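Local coordinates for cupin type-2 domain-containing protein (Klebsiella pneumoniae subsp. pneumoniae MGH 78578, PDB 3H8U) that is of unknown function but folds as a small cupin, a double-stranded beta-helix, and probably binds a metal ion, at residues 19-24 with 43-48; 66-71 with 103-108. All coordinates share one frame; numbering follows the deposited sequence.

Contact 1 (19-24 with 43-48)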
loop_
_atom_site.group_PDB
_atom_site.type_symbol
_atom_site.label_atom_id
_atom_site.label_comp_id
_atom_site.label_asym_id
_atom_site.label_seq_id
_atom_site.Cartn_x
_atom_site.Cartn_y
_atom_site.Cartn_z
ATOM N N GLU A 19 12.378 1.221 8.555
ATOM C CA GLU A 19 12.463 2.101 9.717
ATOM C C GLU A 19 11.290 1.958 10.658
ATOM O O GLU A 19 11.435 2.321 11.804
ATOM C CB GLU A 19 12.589 3.555 9.301
ATOM C CG GLU A 19 13.915 3.812 8.678
ATOM C CD GLU A 19 14.191 5.273 8.442
ATOM O OE1 GLU A 19 13.308 6.108 8.728
ATOM O OE2 GLU A 19 15.345 5.543 8.039
ATOM N N TYR A 20 10.189 1.379 10.189
ATOM C CA TYR A 20 8.953 1.193 10.965
ATOM C C TYR A 20 8.696 -0.267 11.376
ATOM O O TYR A 20 7.778 -0.561 12.139
ATOM C CB TYR A 20 7.769 1.737 10.159
ATOM C CG TYR A 20 7.735 3.250 10.164
ATOM C CD1 TYR A 20 8.552 3.982 9.288
ATOM C CD2 TYR A 20 6.952 3.946 11.060
ATOM C CE1 TYR A 20 8.581 5.357 9.315
ATOM C CE2 TYR A 20 6.974 5.342 11.084
ATOM C CZ TYR A 20 7.791 6.022 10.203
ATOM O OH TYR A 20 7.794 7.378 10.179
ATOM N N VAL A 21 9.474 -1.185 10.840
ATOM C CA VAL A 21 9.399 -2.574 11.264
ATOM C C VAL A 21 9.758 -2.694 12.754
ATOM O O VAL A 21 10.826 -2.247 13.218
ATOM C CB VAL A 21 10.269 -3.503 10.324
ATOM C CG1 VAL A 21 10.521 -4.816 10.948
ATOM C CG2 VAL A 21 9.571 -3.730 8.984
ATOM N N ARG A 22 8.861 -3.331 13.504
ATOM C CA ARG A 22 9.010 -3.557 14.938
ATOM C C ARG A 22 8.796 -5.058 15.261
ATOM O O ARG A 22 7.692 -5.456 15.625
ATOM C CB ARG A 22 7.990 -2.702 15.701
ATOM C CG ARG A 22 8.244 -1.186 15.547
ATOM C CD ARG A 22 9.552 -0.746 16.198
ATOM N NE ARG A 22 9.758 0.707 16.043
ATOM C CZ ARG A 22 10.344 1.279 14.993
ATOM N NH1 ARG A 22 10.894 0.552 14.032
ATOM N NH2 ARG A 22 10.431 2.600 14.923
ATOM N N PRO A 23 9.840 -5.886 15.070
ATOM C CA PRO A 23 9.729 -7.323 15.340
ATOM C C PRO A 23 9.447 -7.505 16.800
ATOM O O PRO A 23 9.979 -6.746 17.636
ATOM C CB PRO A 23 11.121 -7.878 15.001
ATOM C CG PRO A 23 11.750 -6.831 14.146
ATOM C CD PRO A 23 11.187 -5.519 14.608
ATOM N N SER A 24 8.607 -8.481 17.129
ATOM C CA SER A 24 8.353 -8.805 18.525
ATOM C C SER A 24 8.124 -10.292 18.718
ATOM O O SER A 24 7.491 -10.916 17.902
ATOM C CB SER A 24 7.150 -8.043 19.031
ATOM O OG SER A 24 6.927 -8.364 20.401
ATOM N N VAL A 43 2.752 -0.617 9.342
ATOM C CA VAL A 43 3.705 -1.659 8.949
ATOM C C VAL A 43 3.590 -2.786 9.981
ATOM O O VAL A 43 3.800 -2.569 11.192
ATOM C CB VAL A 43 5.138 -1.110 8.874
ATOM C CG1 VAL A 43 6.148 -2.257 8.824
ATOM C CG2 VAL A 43 5.279 -0.208 7.657
ATOM N N TRP A 44 3.239 -3.973 9.488
ATOM C CA TRP A 44 3.151 -5.158 10.274
ATOM C C TRP A 44 4.310 -6.125 9.969
ATOM O O TRP A 44 4.729 -6.256 8.829
ATOM C CB TRP A 44 1.841 -5.878 9.987
ATOM C CG TRP A 44 0.644 -5.191 10.509
ATOM C CD1 TRP A 44 -0.225 -4.427 9.791
ATOM C CD2 TRP A 44 0.170 -5.196 11.852
ATOM N NE1 TRP A 44 -1.221 -3.968 10.598
ATOM C CE2 TRP A 44 -1.014 -4.422 11.874
ATOM C CE3 TRP A 44 0.611 -5.778 13.029
ATOM C CZ2 TRP A 44 -1.758 -4.227 13.036
ATOM C CZ3 TRP A 44 -0.128 -5.578 14.204
ATOM C CH2 TRP A 44 -1.298 -4.816 14.191
ATOM N N HIS A 45 4.764 -6.799 11.017
ATOM C CA HIS A 45 5.836 -7.798 10.937
ATOM C C HIS A 45 5.418 -9.011 11.762
ATOM O O HIS A 45 5.016 -8.878 12.904
ATOM C CB HIS A 45 7.146 -7.197 11.474
ATOM C CG HIS A 45 8.283 -8.179 11.588
ATOM N ND1 HIS A 45 8.316 -9.206 12.512
ATOM C CD2 HIS A 45 9.443 -8.263 10.893
ATOM C CE1 HIS A 45 9.451 -9.874 12.379
ATOM N NE2 HIS A 45 10.127 -9.350 11.373
ATOM N N ALA A 46 5.524 -10.196 11.172
ATOM C CA ALA A 46 5.317 -11.440 11.897
ATOM C C ALA A 46 6.465 -12.406 11.639
ATOM O O ALA A 46 6.865 -12.633 10.503
ATOM C CB ALA A 46 3.965 -12.090 11.520
ATOM N N HIS A 47 6.979 -12.965 12.718
ATOM C CA HIS A 47 7.909 -14.083 12.656
ATOM C C HIS A 47 7.146 -15.341 12.238
ATOM O O HIS A 47 5.921 -15.433 12.435
ATOM C CB HIS A 47 8.532 -14.358 14.030
ATOM C CG HIS A 47 9.490 -13.312 14.495
ATOM N ND1 HIS A 47 10.683 -13.036 13.845
ATOM C CD2 HIS A 47 9.467 -12.513 15.593
ATOM C CE1 HIS A 47 11.323 -12.078 14.500
ATOM N NE2 HIS A 47 10.609 -11.753 15.566
ATOM N N PRO A 48 7.874 -16.342 11.709
ATOM C CA PRO A 48 7.251 -17.630 11.444
ATOM C C PRO A 48 6.390 -18.156 12.597
ATOM O O PRO A 48 6.843 -18.205 13.744
ATOM C CB PRO A 48 8.456 -18.543 11.209
ATOM C CG PRO A 48 9.401 -17.642 10.523
ATOM C CD PRO A 48 9.287 -16.355 11.306
HETATM O O HOH W 1 6.202 -3.835 12.471
HETATM O O HOH W 2 5.783 -7.284 15.471
HETATM O O HOH W 3 7.212 -9.780 15.038
#
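Val-21 CA lies 6.2 Å from Val-43 CA and Pro-23 CA 5.9 Å from His-45 CA, with the chain from 20 to 24 running 29° off the direction of 43 to 47 and no direct hydrogen bond joining the two. Water fills the gap between the backbones instead. Water 1 accepts from Arg-22 N and donates to Val-43 O; water 3 accepts from Ser-24 N at 2.8 Å and is hydrogen-bonded to His-45 ND1, which ties the imidazole to the loop. The side chains meet in two groups. Val-21 spreads its methyls: CG2 packs on Val-43 CG1 at 3.7 Å, the two side chains crossing at about a right angle, while CG1, anti to the backbone N (chi1 164°), reaches His-45 CD2 at 3.6 Å. Tyr-20 adds its CB to Val-43 CG2, and its ring leads away from the strand. In this cupin fold, 40-46 is a strand of one of the two sheets, and the N-terminal segment 20-24 lies along it. Pro-23 sits over one face of His-45, its CB 4.0 Å from the ring centroid and 21° off the normal, a CH-pi contact displaced toward the rim. His-45 CE1 in turn lies over a face of His-47. Ser-24 O approaches the edge of the His-47 ring, 3.4 Å from CD2, and also accepts a hydrogen bond from Gln-50 NE2. Within the loop, Arg-22 turns back to grip Glu-19 O with NH1 and NH2, NH1 also reaching Val-21 O.

Contact 2 (66-71 with 103-108)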
loop_
_atom_site.group_PDB
_atom_site.type_symbol
_atom_site.label_atom_id
_atom_site.label_comp_id
_atom_site.label_asym_id
_atom_site.label_seq_id
_atom_site.Cartn_x
_atom_site.Cartn_y
_atom_site.Cartn_z
ATOM N N VAL A 66 2.148 -6.880 0.449
ATOM C CA VAL A 66 3.153 -7.708 1.064
ATOM C C VAL A 66 4.564 -7.362 0.538
ATOM O O VAL A 66 4.843 -7.449 -0.682
ATOM C CB VAL A 66 2.825 -9.220 0.894
ATOM C CG1 VAL A 66 3.847 -10.022 1.646
ATOM C CG2 VAL A 66 1.402 -9.548 1.421
ATOM N N ILE A 67 5.427 -6.959 1.470
ATOM C CA ILE A 67 6.840 -6.597 1.220
ATOM C C ILE A 67 7.758 -7.812 1.218
ATOM O O ILE A 67 8.651 -7.942 0.374
ATOM C CB ILE A 67 7.373 -5.610 2.332
ATOM C CG1 ILE A 67 6.503 -4.340 2.430
ATOM C CG2 ILE A 67 8.789 -5.214 2.081
ATOM C CD1 ILE A 67 6.359 -3.632 1.096
ATOM N N SER A 68 7.550 -8.706 2.180
ATOM C CA SER A 68 8.436 -9.806 2.407
ATOM C C SER A 68 7.668 -11.011 2.896
ATOM O O SER A 68 6.699 -10.865 3.642
ATOM C CB SER A 68 9.499 -9.336 3.424
ATOM O OG SER A 68 10.025 -10.393 4.158
ATOM N N GLY A 69 8.068 -12.196 2.432
ATOM C CA GLY A 69 7.637 -13.455 3.046
ATOM C C GLY A 69 6.328 -13.997 2.528
ATOM O O GLY A 69 5.777 -13.511 1.539
ATOM N N GLU A 70 5.843 -15.020 3.223
ATOM C CA GLU A 70 4.662 -15.760 2.832
ATOM C C GLU A 70 3.762 -15.948 4.074
ATOM O O GLU A 70 4.273 -16.071 5.199
ATOM C CB GLU A 70 5.079 -17.114 2.268
ATOM C CG GLU A 70 5.837 -17.064 0.927
ATOM C CD GLU A 70 5.997 -18.426 0.264
ATOM O OE1 GLU A 70 5.220 -19.359 0.559
ATOM O OE2 GLU A 70 6.897 -18.556 -0.583
ATOM N N ALA A 71 2.446 -16.001 3.869
ATOM C CA ALA A 71 1.500 -16.213 4.950
ATOM C C ALA A 71 0.271 -16.957 4.465
ATOM O O ALA A 71 -0.024 -16.982 3.267
ATOM C CB ALA A 71 1.076 -14.887 5.573
ATOM N N GLY A 103 6.136 -19.071 6.751
ATOM C CA GLY A 103 7.591 -19.160 6.721
ATOM C C GLY A 103 8.160 -19.433 5.339
ATOM O O GLY A 103 7.390 -19.758 4.417
ATOM N N PRO A 104 9.496 -19.418 5.215
ATOM C CA PRO A 104 10.463 -19.200 6.307
ATOM C C PRO A 104 10.796 -17.767 6.670
ATOM O O PRO A 104 11.292 -17.531 7.772
ATOM C CB PRO A 104 11.720 -19.888 5.795
ATOM C CG PRO A 104 11.598 -19.917 4.344
ATOM C CD PRO A 104 10.173 -19.846 3.976
ATOM N N GLU A 105 10.576 -16.829 5.754
ATOM C CA GLU A 105 11.065 -15.484 5.939
ATOM C C GLU A 105 10.145 -14.710 6.879
ATOM O O GLU A 105 8.985 -15.099 7.053
ATOM C CB GLU A 105 11.142 -14.771 4.591
ATOM C CG GLU A 105 12.155 -15.392 3.664
ATOM C CD GLU A 105 12.396 -14.595 2.397
ATOM O OE1 GLU A 105 12.027 -13.407 2.314
ATOM O OE2 GLU A 105 13.010 -15.175 1.483
ATOM N N PRO A 106 10.655 -13.590 7.453
ATOM C CA PRO A 106 9.722 -12.673 8.092
ATOM C C PRO A 106 8.600 -12.295 7.129
ATOM O O PRO A 106 8.830 -12.102 5.911
ATOM C CB PRO A 106 10.573 -11.439 8.431
ATOM C CG PRO A 106 11.860 -11.632 7.640
ATOM C CD PRO A 106 12.043 -13.098 7.514
ATOM N N PHE A 107 7.398 -12.148 7.669
ATOM C CA PHE A 107 6.263 -11.715 6.860
ATOM C C PHE A 107 6.017 -10.241 7.166
ATOM O O PHE A 107 5.724 -9.893 8.308
ATOM C CB PHE A 107 5.054 -12.586 7.202
ATOM C CG PHE A 107 3.760 -12.139 6.577
ATOM C CD1 PHE A 107 3.638 -12.025 5.200
ATOM C CD2 PHE A 107 2.639 -11.897 7.361
ATOM C CE1 PHE A 107 2.417 -11.642 4.607
ATOM C CE2 PHE A 107 1.402 -11.522 6.756
ATOM C CZ PHE A 107 1.318 -11.384 5.380
ATOM N N ILE A 108 6.222 -9.376 6.162
ATOM C CA ILE A 108 6.112 -7.943 6.368
ATOM C C ILE A 108 5.176 -7.351 5.323
ATOM O O ILE A 108 5.335 -7.584 4.116
ATOM C CB ILE A 108 7.525 -7.264 6.323
ATOM C CG1 ILE A 108 8.438 -7.826 7.406
ATOM C CG2 ILE A 108 7.411 -5.746 6.479
ATOM C CD1 ILE A 108 9.878 -7.401 7.305
HETATM O O HOH W 4 10.122 -12.531 0.498
HETATM O O HOH W 5 7.277 -16.155 5.328
HETATM O O HOH W 6 4.878 -20.465 3.534
#
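Ile-108 O accepts two backbone donors from the strand opposite, Ile-67 N at 2.7 Å and Ser-68 N at 3.1 Å. The Ser-68 N-H lies in the carbonyl plane, on a lone pair, whereas Ile-67 N is tilted 16° from that plane. In return Ile-108 N donates to Ser-68 O at 3.0 Å, making Ser-68 and Ile-108 an antiparallel hydrogen-bonded pair. Ser-68 OG, placed anti to its own backbone N (chi1 153°), donates to Pro-106 O at 2.7 Å, a side-chain bond to the residue just before strand 107-114. Pro-106 O is also approached by Gly-69 CA in a CA-H...O contact. Beyond this point water takes over from direct bonds. Gly-69 N is satisfied by water 4, which donates onward to Glu-105 OE1; Glu-70 N donates to water 5, which lies beside Glu-105 O; water 6 donates both to Glu-70 OE1 and to Gly-103 O. Glu-105 O has a further donor in Asn-101 ND2.

The apolar part belongs to Phe-107. Ala-71 CB stands over the centre of its ring, 3.5 Å from the centroid and 10° off the normal, as a CH-pi contact. Val-66 CG1 comes to CE1 at 3.7 Å, its side chain crossing the phenyl at about a right angle, and Leu-83 and Ala-99 add to the packing around the ring. Two successive residues, Ile-67 and Ser-68, facing the single residue Ile-108 make a classic beta bulge, set where the chain leaves one sheet of the cupin double-stranded beta-helix for the other.

In the fold
Along the chain the contacts come in series, contact 1 closing before contact 2 opens, and their centres are 10 Å apart. They share a five-stranded antiparallel sheet in which 40-46 and 107-114 are neighbours and 61-68 follows on the far side of 107-114. The probable hydrogen bond from Ala-46 N to Phe-107 O (2.9 Å) and the packing of His-45 NE2 on Pro-106 CB join them directly. Contact 1 lays the N-terminal segment on this sheet, whereas contact 2 lies where strand 61-68 gives way to 70-74 of the second sheet. Val-43 and Ile-67 also pack on Ile-88 and Thr-65 of the second subunit, so both contacts reach the dimer interface.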